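Local coordinates for Lmo0135 protein (Listeria monocytogenes EGD-e, PDB 5ISU), which probably serves as the extracellular substrate-binding component of an ABC transporter, with peptides as its likely cargo, at residues P51-V56 against A61-L66. Sequence-based numbering, arbitrary orientation.
Sequences PLFWEV and ALAKSL
Ala61 lies against Pro51, Leu52 and Trp54 where, in this solute-binding protein of the type 2 periplasmic-binding-protein fold, the loop after helix 39-48 doubles back to meet the chain entering strand 63-68, an outermost strand of a five-stranded antiparallel sheet. Three backbone hydrogen bonds fasten the two segments. Leu52 O accepts two of them, from Ala63 N at 2.9 Å, on a lone pair in the carbonyl plane, and from Ala61 N at 3.0 Å, tilted 29° from that plane. The straightest of the three, 166° at the hydrogen, runs from Leu62 N to Pro51 O over 3.1 Å.

Alanine suits both places, because each methyl lies close against an aromatic face and also a backbone carbonyl oxygen, Pro51 O for Ala61 and Leu52 O for Ala63. Ala61 CB makes a CH-pi contact with Trp54, 3.7 Å from the centroid of the five-membered ring. On the far side of Leu52 O from that methyl, Ala63 CB sits over one face of Phe53, displaced toward the rim, and comes within 3.5 Å of its CZ. With CG anti to the carbonyl carbon (chi1 -62°), the Phe53 ring extends to the strand although its CB is directed away from it; Ser65 C lies at the ring edge. Leu66, directed back toward the loop, brings CB within 3.7 Å of Phe53 CZ. Leu62 places its branched CG beside Pro51 O, while the proline ring offers CG to the Ala61 methyl.

Farther out, Lys149 and Arg493 make cation-pi contacts with Phe53 and Trp54, respectively. Lys64 and Ser65 form a classic beta bulge opposite Lys78 of strand 74-79, and Ala61 O accepts a hydrogen bond from Lys80 NZ.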
ATOM      1  N   PRO A  51      -6.763 -13.507  -6.965  1.00 37.86           N
ATOM      2  CA  PRO A  51      -5.369 -13.879  -6.691  1.00 37.74           C
ATOM      3  C   PRO A  51      -5.228 -15.377  -6.324  1.00 37.23           C
ATOM      4  O   PRO A  51      -6.230 -16.074  -6.178  1.00 34.73           O
ATOM      5  CB  PRO A  51      -5.045 -13.024  -5.477  1.00 37.95           C
ATOM      6  CG  PRO A  51      -6.338 -13.049  -4.701  1.00 38.69           C
ATOM      7  CD  PRO A  51      -7.432 -13.004  -5.744  1.00 37.14           C
ATOM      8  N   LEU A  52      -4.001 -15.870  -6.176  1.00 38.15           N
ATOM      9  CA  LEU A  52      -3.820 -17.262  -5.745  1.00 38.15           C
ATOM     10  C   LEU A  52      -4.279 -17.370  -4.288  1.00 38.52           C
ATOM     11  O   LEU A  52      -4.965 -18.318  -3.910  1.00 39.67           O
ATOM     12  CB  LEU A  52      -2.369 -17.704  -5.870  1.00 37.68           C
ATOM     13  CG  LEU A  52      -1.806 -17.721  -7.291  1.00 39.12           C
ATOM     14  CD1 LEU A  52      -0.308 -17.987  -7.265  1.00 39.34           C
ATOM     15  CD2 LEU A  52      -2.526 -18.746  -8.151  1.00 39.23           C
ATOM     16  N   PHE A  53      -3.879 -16.381  -3.488  1.00 38.40           N
ATOM     17  CA  PHE A  53      -4.228 -16.298  -2.074  1.00 36.96           C
ATOM     18  C   PHE A  53      -4.631 -14.871  -1.775  1.00 36.97           C
ATOM     19  O   PHE A  53      -4.173 -13.947  -2.449  1.00 36.94           O
ATOM     20  CB  PHE A  53      -3.033 -16.659  -1.206  1.00 37.15           C
ATOM     21  CG  PHE A  53      -2.537 -18.059  -1.413  1.00 39.09           C
ATOM     22  CD1 PHE A  53      -1.623 -18.334  -2.410  1.00 38.91           C
ATOM     23  CD2 PHE A  53      -2.990 -19.096  -0.609  1.00 39.45           C
ATOM     24  CE1 PHE A  53      -1.154 -19.625  -2.602  1.00 42.16           C
ATOM     25  CE2 PHE A  53      -2.539 -20.384  -0.792  1.00 43.32           C
ATOM     26  CZ  PHE A  53      -1.610 -20.656  -1.793  1.00 42.99           C
ATOM     27  N   TRP A  54      -5.492 -14.688  -0.777  1.00 36.23           N
ATOM     28  CA  TRP A  54      -5.903 -13.355  -0.386  1.00 37.87           C
ATOM     29  C   TRP A  54      -4.803 -12.765   0.500  1.00 38.60           C
ATOM     30  O   TRP A  54      -4.462 -13.332   1.509  1.00 39.53           O
ATOM     31  CB  TRP A  54      -7.235 -13.379   0.375  1.00 38.44           C
ATOM     32  CG  TRP A  54      -8.397 -13.945  -0.380  1.00 39.16           C
ATOM     33  CD1 TRP A  54      -9.032 -15.117  -0.133  1.00 41.02           C
ATOM     34  CD2 TRP A  54      -9.060 -13.363  -1.512  1.00 36.78           C
ATOM     35  NE1 TRP A  54     -10.063 -15.299  -1.016  1.00 39.90           N
ATOM     36  CE2 TRP A  54     -10.098 -14.237  -1.880  1.00 37.89           C
ATOM     37  CE3 TRP A  54      -8.880 -12.189  -2.236  1.00 34.77           C
ATOM     38  CZ2 TRP A  54     -10.959 -13.973  -2.947  1.00 36.97           C
ATOM     39  CZ3 TRP A  54      -9.737 -11.919  -3.313  1.00 34.34           C
ATOM     40  CH2 TRP A  54     -10.749 -12.810  -3.662  1.00 36.20           C
ATOM     41  N   GLU A  55      -4.260 -11.625   0.090  1.00 40.99           N
ATOM     42  CA  GLU A  55      -3.172 -10.937   0.798  1.00 45.00           C
ATOM     43  C   GLU A  55      -3.480 -10.573   2.246  1.00 46.29           C
ATOM     44  O   GLU A  55      -2.677 -10.831   3.134  1.00 45.85           O
ATOM     45  CB  GLU A  55      -2.790  -9.646   0.026  1.00 48.00           C
ATOM     46  CG  GLU A  55      -1.809  -8.716   0.747  1.00 54.83           C
ATOM     47  CD  GLU A  55      -1.347  -7.530  -0.097  1.00 55.15           C
ATOM     48  OE1 GLU A  55      -1.924  -7.298  -1.174  1.00 54.32           O
ATOM     49  OE2 GLU A  55      -0.401  -6.821   0.331  1.00 59.60           O
ATOM     50  N   VAL A  56      -4.645  -9.970   2.472  1.00 46.76           N
ATOM     51  CA  VAL A  56      -5.023  -9.492   3.806  1.00 48.91           C
ATOM     52  C   VAL A  56      -4.895 -10.560   4.909  1.00 49.64           C
ATOM     53  O   VAL A  56      -4.525 -10.226   6.014  1.00 52.84           O
ATOM     54  CB  VAL A  56      -6.425  -8.824   3.773  1.00 51.81           C
ATOM     55  CG1 VAL A  56      -7.528  -9.866   3.667  1.00 53.60           C
ATOM     56  CG2 VAL A  56      -6.643  -7.946   4.985  1.00 54.14           C
ATOM     57  N   ALA A  61      -7.383 -18.694  -2.226  1.00 41.39           N
ATOM     58  CA  ALA A  61      -8.331 -18.062  -3.147  1.00 40.84           C
ATOM     59  C   ALA A  61      -8.416 -19.000  -4.360  1.00 40.41           C
ATOM     60  O   ALA A  61      -9.036 -20.062  -4.260  1.00 40.81           O
ATOM     61  CB  ALA A  61      -7.865 -16.662  -3.513  1.00 39.64           C
ATOM     62  N   LEU A  62      -7.770 -18.665  -5.483  1.00 38.06           N
ATOM     63  CA  LEU A  62      -7.754 -19.601  -6.608  1.00 37.44           C
ATOM     64  C   LEU A  62      -6.979 -20.859  -6.200  1.00 39.10           C
ATOM     65  O   LEU A  62      -7.270 -21.959  -6.681  1.00 38.52           O
ATOM     66  CB  LEU A  62      -7.097 -18.986  -7.844  1.00 37.43           C
ATOM     67  CG  LEU A  62      -7.783 -17.795  -8.521  1.00 36.12           C
ATOM     68  CD1 LEU A  62      -6.847 -17.161  -9.546  1.00 35.23           C
ATOM     69  CD2 LEU A  62      -9.090 -18.248  -9.155  1.00 37.93           C
ATOM     70  N   ALA A  63      -5.991 -20.678  -5.318  1.00 38.92           N
ATOM     71  CA  ALA A  63      -5.157 -21.778  -4.840  1.00 42.29           C
ATOM     72  C   ALA A  63      -5.818 -22.488  -3.678  1.00 47.53           C
ATOM     73  O   ALA A  63      -6.569 -21.889  -2.905  1.00 49.53           O
ATOM     74  CB  ALA A  63      -3.786 -21.272  -4.415  1.00 41.73           C
ATOM     75  N   LYS A  64      -5.516 -23.769  -3.563  1.00 49.92           N
ATOM     76  CA  LYS A  64      -6.021 -24.607  -2.503  1.00 53.39           C
ATOM     77  C   LYS A  64      -4.970 -24.621  -1.373  1.00 54.50           C
ATOM     78  O   LYS A  64      -5.328 -24.606  -0.190  1.00 57.94           O
ATOM     79  CB  LYS A  64      -6.259 -25.997  -3.080  1.00 57.39           C
ATOM     80  CG  LYS A  64      -6.988 -26.984  -2.198  1.00 63.73           C
ATOM     81  CD  LYS A  64      -6.952 -28.364  -2.855  1.00 69.01           C
ATOM     82  CE  LYS A  64      -7.440 -29.462  -1.922  1.00 73.56           C
ATOM     83  NZ  LYS A  64      -7.035 -30.802  -2.429  1.00 77.40           N
ATOM     84  N   SER A  65      -3.679 -24.618  -1.741  1.00 51.84           N
ATOM     85  CA  SER A  65      -2.588 -24.633  -0.757  1.00 53.80           C
ATOM     86  C   SER A  65      -1.198 -24.299  -1.321  1.00 52.32           C
ATOM     87  O   SER A  65      -0.959 -24.355  -2.535  1.00 50.74           O
ATOM     88  CB  SER A  65      -2.488 -26.017  -0.113  1.00 57.14           C
ATOM     89  OG  SER A  65      -2.240 -26.992  -1.109  1.00 60.67           O
ATOM     90  N   LEU A  66      -0.301 -23.964  -0.400  1.00 51.56           N
ATOM     91  CA  LEU A  66       1.092 -23.652  -0.679  1.00 53.37           C
ATOM     92  C   LEU A  66       1.896 -24.569   0.216  1.00 57.71           C
ATOM     93  O   LEU A  66       1.558 -24.748   1.383  1.00 62.08           O
ATOM     94  CB  LEU A  66       1.432 -22.209  -0.305  1.00 52.04           C
ATOM     95  CG  LEU A  66       2.930 -21.822  -0.362  1.00 53.97           C
ATOM     96  CD1 LEU A  66       3.448 -21.850  -1.791  1.00 52.73           C
ATOM     97  CD2 LEU A  66       3.189 -20.449   0.237  1.00 54.48           C
TER